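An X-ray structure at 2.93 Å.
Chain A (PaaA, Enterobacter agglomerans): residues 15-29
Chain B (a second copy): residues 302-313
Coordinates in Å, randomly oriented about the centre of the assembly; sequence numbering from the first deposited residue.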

ATOM      1  N   HIS A  15     -11.626 -15.130  15.581  1.00 62.01           N
ATOM      2  CA  HIS A  15     -12.621 -15.988  15.010  1.00 54.16           C
ATOM      3  C   HIS A  15     -12.499 -17.279  15.765  1.00 59.24           C
ATOM      4  O   HIS A  15     -11.442 -17.580  16.307  1.00 66.64           O
ATOM      5  CB  HIS A  15     -12.342 -16.218  13.539  1.00 55.80           C
ATOM      6  CG  HIS A  15     -13.055 -15.279  12.624  1.00 59.97           C
ATOM      7  ND1 HIS A  15     -14.393 -14.980  12.765  1.00 63.37           N
ATOM      8  CD2 HIS A  15     -12.626 -14.582  11.547  1.00 60.42           C
ATOM      9  CE1 HIS A  15     -14.758 -14.142  11.809  1.00 63.57           C
ATOM     10  NE2 HIS A  15     -13.701 -13.879  11.062  1.00 65.14           N
ATOM     11  N   ILE A  16     -13.542 -18.084  15.779  1.00 56.59           N
ATOM     12  CA  ILE A  16     -13.361 -19.412  16.322  1.00 60.57           C
ATOM     13  C   ILE A  16     -13.459 -20.385  15.172  1.00 57.55           C
ATOM     14  O   ILE A  16     -14.544 -20.633  14.660  1.00 57.78           O
ATOM     15  CB  ILE A  16     -14.388 -19.748  17.395  1.00 62.87           C
ATOM     16  CG1 ILE A  16     -14.422 -18.631  18.447  1.00 56.96           C
ATOM     17  CG2 ILE A  16     -14.045 -21.095  18.024  1.00 58.47           C
ATOM     18  CD1 ILE A  16     -15.285 -18.951  19.651  1.00 52.15           C
ATOM     19  N   ILE A  17     -12.304 -20.907  14.760  1.00 54.29           N
ATOM     20  CA  ILE A  17     -12.189 -21.697  13.543  1.00 51.98           C
ATOM     21  C   ILE A  17     -12.500 -23.182  13.772  1.00 58.35           C
ATOM     22  O   ILE A  17     -12.203 -23.734  14.837  1.00 55.06           O
ATOM     23  CB  ILE A  17     -10.788 -21.552  12.950  1.00 52.55           C
ATOM     24  CG1 ILE A  17     -10.409 -20.080  12.881  1.00 53.48           C
ATOM     25  CG2 ILE A  17     -10.730 -22.136  11.558  1.00 58.61           C
ATOM     26  CD1 ILE A  17      -9.365 -19.798  11.842  1.00 55.97           C
ATOM     27  N   LEU A  18     -13.116 -23.812  12.767  1.00 56.40           N
ATOM     28  CA  LEU A  18     -13.490 -25.228  12.834  1.00 46.62           C
ATOM     29  C   LEU A  18     -12.756 -26.068  11.791  1.00 47.69           C
ATOM     30  O   LEU A  18     -13.133 -26.106  10.611  1.00 46.35           O
ATOM     31  CB  LEU A  18     -14.990 -25.380  12.648  1.00 45.91           C
ATOM     32  CG  LEU A  18     -15.558 -26.704  13.124  1.00 44.28           C
ATOM     33  CD1 LEU A  18     -14.973 -27.065  14.469  1.00 45.01           C
ATOM     34  CD2 LEU A  18     -17.054 -26.570  13.228  1.00 49.60           C
ATOM     35  N   ALA A  19     -11.698 -26.737  12.229  1.00 49.32           N
ATOM     36  CA  ALA A  19     -10.909 -27.549  11.322  1.00 49.43           C
ATOM     37  C   ALA A  19     -11.738 -28.741  10.876  1.00 60.85           C
ATOM     38  O   ALA A  19     -12.671 -29.164  11.575  1.00 54.68           O
ATOM     39  CB  ALA A  19      -9.639 -27.999  11.980  1.00 50.18           C
ATOM     40  N   ASP A  20     -11.401 -29.282   9.712  1.00 63.67           N
ATOM     41  CA  ASP A  20     -12.201 -30.348   9.125  1.00 51.59           C
ATOM     42  C   ASP A  20     -12.317 -31.530  10.077  1.00 52.71           C
ATOM     43  O   ASP A  20     -13.389 -32.113  10.218  1.00 56.35           O
ATOM     44  CB  ASP A  20     -11.605 -30.768   7.782  1.00 53.42           C
ATOM     45  CG  ASP A  20     -11.731 -29.664   6.699  1.00 67.90           C
ATOM     46  OD1 ASP A  20     -12.121 -28.497   7.016  1.00 56.72           O
ATOM     47  OD2 ASP A  20     -11.426 -29.973   5.521  1.00 61.35           O
ATOM     48  N   ASP A  21     -11.232 -31.860  10.765  1.00 54.05           N
ATOM     49  CA  ASP A  21     -11.269 -32.967  11.721  1.00 50.82           C
ATOM     50  C   ASP A  21     -11.974 -32.617  13.049  1.00 56.67           C
ATOM     51  O   ASP A  21     -12.065 -33.458  13.947  1.00 62.92           O
ATOM     52  CB  ASP A  21      -9.844 -33.478  11.997  1.00 55.68           C
ATOM     53  CG  ASP A  21      -8.916 -32.404  12.595  1.00 70.88           C
ATOM     54  OD1 ASP A  21      -9.413 -31.401  13.172  1.00 60.02           O
ATOM     55  OD2 ASP A  21      -7.673 -32.581  12.502  1.00 77.08           O
ATOM     56  N   GLY A  22     -12.463 -31.386  13.183  1.00 55.00           N
ATOM     57  CA  GLY A  22     -13.201 -30.993  14.374  1.00 48.76           C
ATOM     58  C   GLY A  22     -12.453 -30.215  15.452  1.00 57.66           C
ATOM     59  O   GLY A  22     -13.069 -29.768  16.421  1.00 57.45           O
ATOM     60  N   ASP A  23     -11.137 -30.051  15.308  1.00 60.96           N
ATOM     61  CA  ASP A  23     -10.353 -29.266  16.268  1.00 53.73           C
ATOM     62  C   ASP A  23     -10.732 -27.795  16.166  1.00 53.84           C
ATOM     63  O   ASP A  23     -11.181 -27.348  15.113  1.00 54.11           O
ATOM     64  CB  ASP A  23      -8.847 -29.439  16.033  1.00 52.06           C
ATOM     65  CG  ASP A  23      -8.377 -30.869  16.256  1.00 61.79           C
ATOM     66  OD1 ASP A  23      -9.095 -31.623  16.943  1.00 74.60           O
ATOM     67  OD2 ASP A  23      -7.294 -31.252  15.754  1.00 60.08           O
ATOM     68  N   ILE A  24     -10.557 -27.044  17.251  1.00 53.71           N
ATOM     69  CA  ILE A  24     -10.867 -25.612  17.235  1.00 52.45           C
ATOM     70  C   ILE A  24      -9.654 -24.736  17.540  1.00 55.46           C
ATOM     71  O   ILE A  24      -8.826 -25.055  18.393  1.00 54.65           O
ATOM     72  CB  ILE A  24     -11.966 -25.249  18.239  1.00 54.04           C
ATOM     73  CG1 ILE A  24     -11.510 -25.620  19.659  1.00 65.33           C
ATOM     74  CG2 ILE A  24     -13.282 -25.929  17.869  1.00 47.07           C
ATOM     75  CD1 ILE A  24     -12.063 -24.709  20.755  1.00 62.22           C
ATOM     76  N   CYS A  25      -9.566 -23.623  16.826  1.00 55.45           N
ATOM     77  CA  CYS A  25      -8.517 -22.639  17.049  1.00 59.49           C
ATOM     78  C   CYS A  25      -9.114 -21.245  17.194  1.00 58.36           C
ATOM     79  O   CYS A  25      -9.622 -20.664  16.227  1.00 57.80           O
ATOM     80  CB  CYS A  25      -7.500 -22.661  15.906  1.00 58.78           C
ATOM     81  SG  CYS A  25      -6.474 -21.165  15.785  1.00 62.14           S
ATOM     82  N   ILE A  26      -9.059 -20.716  18.409  1.00 49.62           N
ATOM     83  CA  ILE A  26      -9.560 -19.374  18.673  1.00 60.49           C
ATOM     84  C   ILE A  26      -8.551 -18.265  18.250  1.00 66.57           C
ATOM     85  O   ILE A  26      -7.657 -17.905  19.013  1.00 61.97           O
ATOM     86  CB  ILE A  26      -9.931 -19.254  20.162  1.00 57.99           C
ATOM     87  CG1 ILE A  26     -11.029 -20.284  20.481  1.00 63.62           C
ATOM     88  CG2 ILE A  26     -10.357 -17.826  20.518  1.00 49.90           C
ATOM     89  CD1 ILE A  26     -11.447 -20.355  21.957  1.00 56.42           C
ATOM     90  N   GLY A  27      -8.712 -17.739  17.033  1.00 56.42           N
ATOM     91  CA  GLY A  27      -7.810 -16.749  16.470  1.00 53.80           C
ATOM     92  C   GLY A  27      -7.389 -17.106  15.051  1.00 60.07           C
ATOM     93  O   GLY A  27      -7.159 -18.266  14.751  1.00 67.65           O
ATOM     94  N   GLU A  28      -7.268 -16.111  14.179  1.00 66.45           N
ATOM     95  CA  GLU A  28      -7.103 -16.361  12.748  1.00 63.69           C
ATOM     96  C   GLU A  28      -5.696 -16.718  12.332  1.00 66.00           C
ATOM     97  O   GLU A  28      -5.483 -17.233  11.237  1.00 74.25           O
ATOM     98  CB  GLU A  28      -7.534 -15.142  11.932  1.00 64.64           C
ATOM     99  CG  GLU A  28      -8.959 -14.698  12.164  1.00 69.05           C
ATOM    100  CD  GLU A  28      -9.509 -13.937  10.973  1.00 77.72           C
ATOM    101  OE1 GLU A  28      -9.333 -14.419   9.828  1.00 78.85           O
ATOM    102  OE2 GLU A  28     -10.105 -12.855  11.180  1.00 72.89           O
ATOM    103  N   ILE A  29      -4.725 -16.422  13.177  1.00 62.53           N
ATOM    104  CA  ILE A  29      -3.340 -16.536  12.736  1.00 78.44           C
ATOM    105  C   ILE A  29      -2.387 -16.698  13.901  1.00 82.95           C
ATOM    106  O   ILE A  29      -1.527 -15.833  14.118  1.00 74.55           O
ATOM    107  CB  ILE A  29      -2.893 -15.298  11.910  1.00 70.48           C
TER
ATOM    108  N   ARG B 302      -1.329 -25.338   9.199  1.00 65.66           N
ATOM    109  CA  ARG B 302      -1.857 -25.443   7.838  1.00 62.15           C
ATOM    110  C   ARG B 302      -3.354 -25.671   7.807  1.00 65.15           C
ATOM    111  O   ARG B 302      -4.062 -25.044   7.019  1.00 67.68           O
ATOM    112  CB  ARG B 302      -1.168 -26.573   7.067  1.00 55.06           C
ATOM    113  N   LYS B 303      -3.835 -26.573   8.657  1.00 71.98           N
ATOM    114  CA  LYS B 303      -5.240 -26.982   8.630  1.00 53.69           C
ATOM    115  C   LYS B 303      -6.178 -25.856   9.053  1.00 58.67           C
ATOM    116  O   LYS B 303      -7.273 -25.708   8.502  1.00 55.24           O
ATOM    117  CB  LYS B 303      -5.452 -28.194   9.521  1.00 48.82           C
ATOM    118  CG  LYS B 303      -5.559 -27.883  10.991  1.00 53.57           C
ATOM    119  CD  LYS B 303      -5.630 -29.174  11.768  1.00 51.83           C
ATOM    120  CE  LYS B 303      -5.904 -28.948  13.219  1.00 42.49           C
ATOM    121  NZ  LYS B 303      -5.964 -30.264  13.861  1.00 53.78           N
ATOM    122  N   PHE B 304      -5.742 -25.048  10.017  1.00 62.73           N
ATOM    123  CA  PHE B 304      -6.513 -23.878  10.397  1.00 51.63           C
ATOM    124  C   PHE B 304      -6.366 -22.775   9.361  1.00 50.14           C
ATOM    125  O   PHE B 304      -7.261 -21.942   9.206  1.00 48.48           O
ATOM    126  CB  PHE B 304      -6.098 -23.400  11.773  1.00 53.51           C
ATOM    127  CG  PHE B 304      -6.537 -24.315  12.875  1.00 57.00           C
ATOM    128  CD1 PHE B 304      -7.878 -24.396  13.228  1.00 56.57           C
ATOM    129  CD2 PHE B 304      -5.619 -25.104  13.552  1.00 55.11           C
ATOM    130  CE1 PHE B 304      -8.298 -25.245  14.239  1.00 58.29           C
ATOM    131  CE2 PHE B 304      -6.030 -25.954  14.570  1.00 62.82           C
ATOM    132  CZ  PHE B 304      -7.375 -26.030  14.911  1.00 58.47           C
ATOM    133  N   GLN B 305      -5.252 -22.784   8.632  1.00 53.42           N
ATOM    134  CA  GLN B 305      -5.137 -21.925   7.460  1.00 57.68           C
ATOM    135  C   GLN B 305      -6.247 -22.291   6.491  1.00 60.05           C
ATOM    136  O   GLN B 305      -7.043 -21.431   6.106  1.00 59.73           O
ATOM    137  CB  GLN B 305      -3.764 -22.056   6.783  1.00 63.12           C
ATOM    138  CG  GLN B 305      -3.594 -21.230   5.486  1.00 70.59           C
ATOM    139  CD  GLN B 305      -3.516 -19.701   5.712  1.00 75.18           C
ATOM    140  OE1 GLN B 305      -3.553 -19.221   6.854  1.00 68.97           O
ATOM    141  NE2 GLN B 305      -3.404 -18.940   4.612  1.00 58.57           N
ATOM    142  N   GLU B 306      -6.308 -23.579   6.133  1.00 63.46           N
ATOM    143  CA  GLU B 306      -7.263 -24.105   5.144  1.00 65.24           C
ATOM    144  C   GLU B 306      -8.714 -23.840   5.558  1.00 67.09           C
ATOM    145  O   GLU B 306      -9.516 -23.323   4.766  1.00 64.13           O
ATOM    146  CB  GLU B 306      -7.052 -25.611   4.925  1.00 57.34           C
ATOM    147  CG  GLU B 306      -5.579 -26.063   4.785  1.00 69.47           C
ATOM    148  CD  GLU B 306      -4.916 -25.685   3.450  1.00 81.75           C
ATOM    149  OE1 GLU B 306      -5.493 -25.991   2.382  1.00 82.14           O
ATOM    150  OE2 GLU B 306      -3.806 -25.089   3.469  1.00 82.41           O
ATOM    151  N   ALA B 307      -9.036 -24.183   6.803  1.00 55.93           N
ATOM    152  CA  ALA B 307     -10.361 -23.917   7.361  1.00 49.26           C
ATOM    153  C   ALA B 307     -10.760 -22.446   7.346  1.00 51.65           C
ATOM    154  O   ALA B 307     -11.935 -22.137   7.188  1.00 51.84           O
ATOM    155  CB  ALA B 307     -10.436 -24.434   8.760  1.00 50.51           C
ATOM    156  N   ARG B 308      -9.802 -21.536   7.528  1.00 62.82           N
ATOM    157  CA  ARG B 308     -10.139 -20.106   7.576  1.00 67.81           C
ATOM    158  C   ARG B 308     -10.523 -19.561   6.218  1.00 66.30           C
ATOM    159  O   ARG B 308     -11.469 -18.780   6.097  1.00 66.05           O
ATOM    160  CB  ARG B 308      -8.993 -19.248   8.109  1.00 64.68           C
ATOM    161  CG  ARG B 308      -9.231 -17.764   7.798  1.00 66.06           C
ATOM    162  CD  ARG B 308      -8.171 -16.860   8.396  1.00 75.66           C
ATOM    163  NE  ARG B 308      -6.832 -17.282   8.005  1.00 77.80           N
ATOM    164  CZ  ARG B 308      -5.815 -16.455   7.797  1.00 75.66           C
ATOM    165  NH1 ARG B 308      -5.969 -15.141   7.940  1.00 66.02           N
ATOM    166  NH2 ARG B 308      -4.639 -16.955   7.446  1.00 77.90           N
ATOM    167  N   LEU B 309      -9.768 -19.948   5.199  1.00 62.64           N
ATOM    168  CA  LEU B 309     -10.048 -19.471   3.863  1.00 55.83           C
ATOM    169  C   LEU B 309     -11.412 -20.004   3.439  1.00 66.68           C
ATOM    170  O   LEU B 309     -12.069 -19.389   2.604  1.00 77.56           O
ATOM    171  CB  LEU B 309      -8.940 -19.888   2.889  1.00 61.05           C
ATOM    172  CG  LEU B 309      -7.538 -19.336   3.219  1.00 59.28           C
ATOM    173  CD1 LEU B 309      -6.435 -20.060   2.466  1.00 48.92           C
ATOM    174  CD2 LEU B 309      -7.442 -17.824   2.976  1.00 64.94           C
ATOM    175  N   LYS B 310     -11.841 -21.123   4.035  1.00 61.00           N
ATOM    176  CA  LYS B 310     -13.170 -21.707   3.786  1.00 50.63           C
ATOM    177  C   LYS B 310     -14.243 -21.076   4.655  1.00 52.02           C
ATOM    178  O   LYS B 310     -15.400 -21.470   4.615  1.00 59.55           O
ATOM    179  CB  LYS B 310     -13.176 -23.217   4.044  1.00 49.80           C
ATOM    180  CG  LYS B 310     -12.572 -24.054   2.953  1.00 53.68           C
ATOM    181  CD  LYS B 310     -12.733 -25.546   3.243  1.00 56.26           C
ATOM    182  CE  LYS B 310     -12.040 -25.948   4.539  1.00 58.11           C
ATOM    183  NZ  LYS B 310     -12.071 -27.422   4.800  1.00 45.05           N
ATOM    184  N   HIS B 311     -13.852 -20.127   5.484  1.00 59.94           N
ATOM    185  CA  HIS B 311     -14.823 -19.384   6.282  1.00 66.23           C
ATOM    186  C   HIS B 311     -15.620 -20.210   7.293  1.00 58.41           C
ATOM    187  O   HIS B 311     -16.661 -19.753   7.765  1.00 60.22           O
ATOM    188  CB  HIS B 311     -15.811 -18.664   5.358  1.00 52.96           C
ATOM    189  CG  HIS B 311     -15.232 -17.462   4.686  1.00 67.10           C
ATOM    190  ND1 HIS B 311     -15.377 -16.186   5.190  1.00 74.82           N
ATOM    191  CD2 HIS B 311     -14.497 -17.340   3.557  1.00 64.07           C
ATOM    192  CE1 HIS B 311     -14.762 -15.330   4.393  1.00 72.86           C
ATOM    193  NE2 HIS B 311     -14.221 -16.005   3.394  1.00 66.77           N
ATOM    194  N   SER B 312     -15.167 -21.402   7.646  1.00 44.90           N
ATOM    195  CA  SER B 312     -15.949 -22.126   8.637  1.00 57.32           C
ATOM    196  C   SER B 312     -15.618 -21.599  10.049  1.00 51.25           C
ATOM    197  O   SER B 312     -14.591 -21.943  10.645  1.00 50.96           O
ATOM    198  CB  SER B 312     -15.753 -23.656   8.493  1.00 48.62           C
ATOM    199  OG  SER B 312     -14.835 -24.230   9.397  1.00 42.09           O
ATOM    200  N   PHE B 313     -16.504 -20.750  10.570  1.00 42.62           N
ATOM    201  CA  PHE B 313     -16.311 -20.162  11.891  1.00 49.35           C
ATOM    202  C   PHE B 313     -17.465 -20.480  12.858  1.00 52.22           C
ATOM    203  O   PHE B 313     -18.641 -20.380  12.522  1.00 49.11           O
ATOM    204  CB  PHE B 313     -16.120 -18.634  11.770  1.00 57.75           C
ATOM    205  CG  PHE B 313     -14.958 -18.232  10.877  1.00 60.64           C
ATOM    206  CD1 PHE B 313     -13.646 -18.564  11.224  1.00 56.16           C
ATOM    207  CD2 PHE B 313     -15.178 -17.536   9.696  1.00 53.73           C
ATOM    208  CE1 PHE B 313     -12.580 -18.225  10.403  1.00 52.86           C
ATOM    209  CE2 PHE B 313     -14.124 -17.193   8.873  1.00 56.61           C
ATOM    210  CZ  PHE B 313     -12.819 -17.537   9.228  1.00 63.72           C
TER

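The hairpin of chain A, strands 16-18 and 24-26 joined by a type I turn from Ala A19 to Gly A22, receives helix 303-309 of chain B and the segment that follows it; helix and strand 16-18 run nearly at right angles, their axes 7.8 Å apart at closest approach. The two stretches bury 841 Å² in all.

The main bump is Phe B304. Its ring lies across the hairpin, with Cys A25 CB over one face, 3.3 Å from the ring centroid in a CH-pi contact, and SG farther out over the ring at 4.5 Å. Ile A17 CG2 and Asp A23 O meet the ring at its edge, while Ala A19 CB packs 3.8 Å from Phe B304 CE1. In return, Ile A17 projects into a hollow on chain B: its CG2 lies 3.6 Å from Ala B307 CB, its CD1 3.8 Å from Arg B308 CB, and its CG1 3.8 Å from Phe B313 CE1. The small Ala B307 lets the strand come close, so that its CB sits 3.7 Å from Leu A18 O.

Beyond the helix, a Schellman motif with positive phi at His B311 turns the chain alongside strand 16-18. There Leu A18 N donates a hydrogen bond to Ser B312 O (3.2 Å), and Ile A17 and Phe B313 form a single beta bridge. The Phe B313 ring stacks face to face on His A15, the centroids 3.8 Å apart and the planes inclined by 11°.

Charged side chains complete the fit. Lys B303, extended beyond CB, passes Ala A19 to place NZ 2.5 Å from Asp A23 OD2 and 3.2 Å from Asp A21 OD2, bridging both carboxylates. Lys B310 NZ forms a very short salt bridge with Asp A20 OD1 (2.5 Å), whereas that between Arg B308 NH1 and Glu A28 OE1 is long, at 3.9 Å.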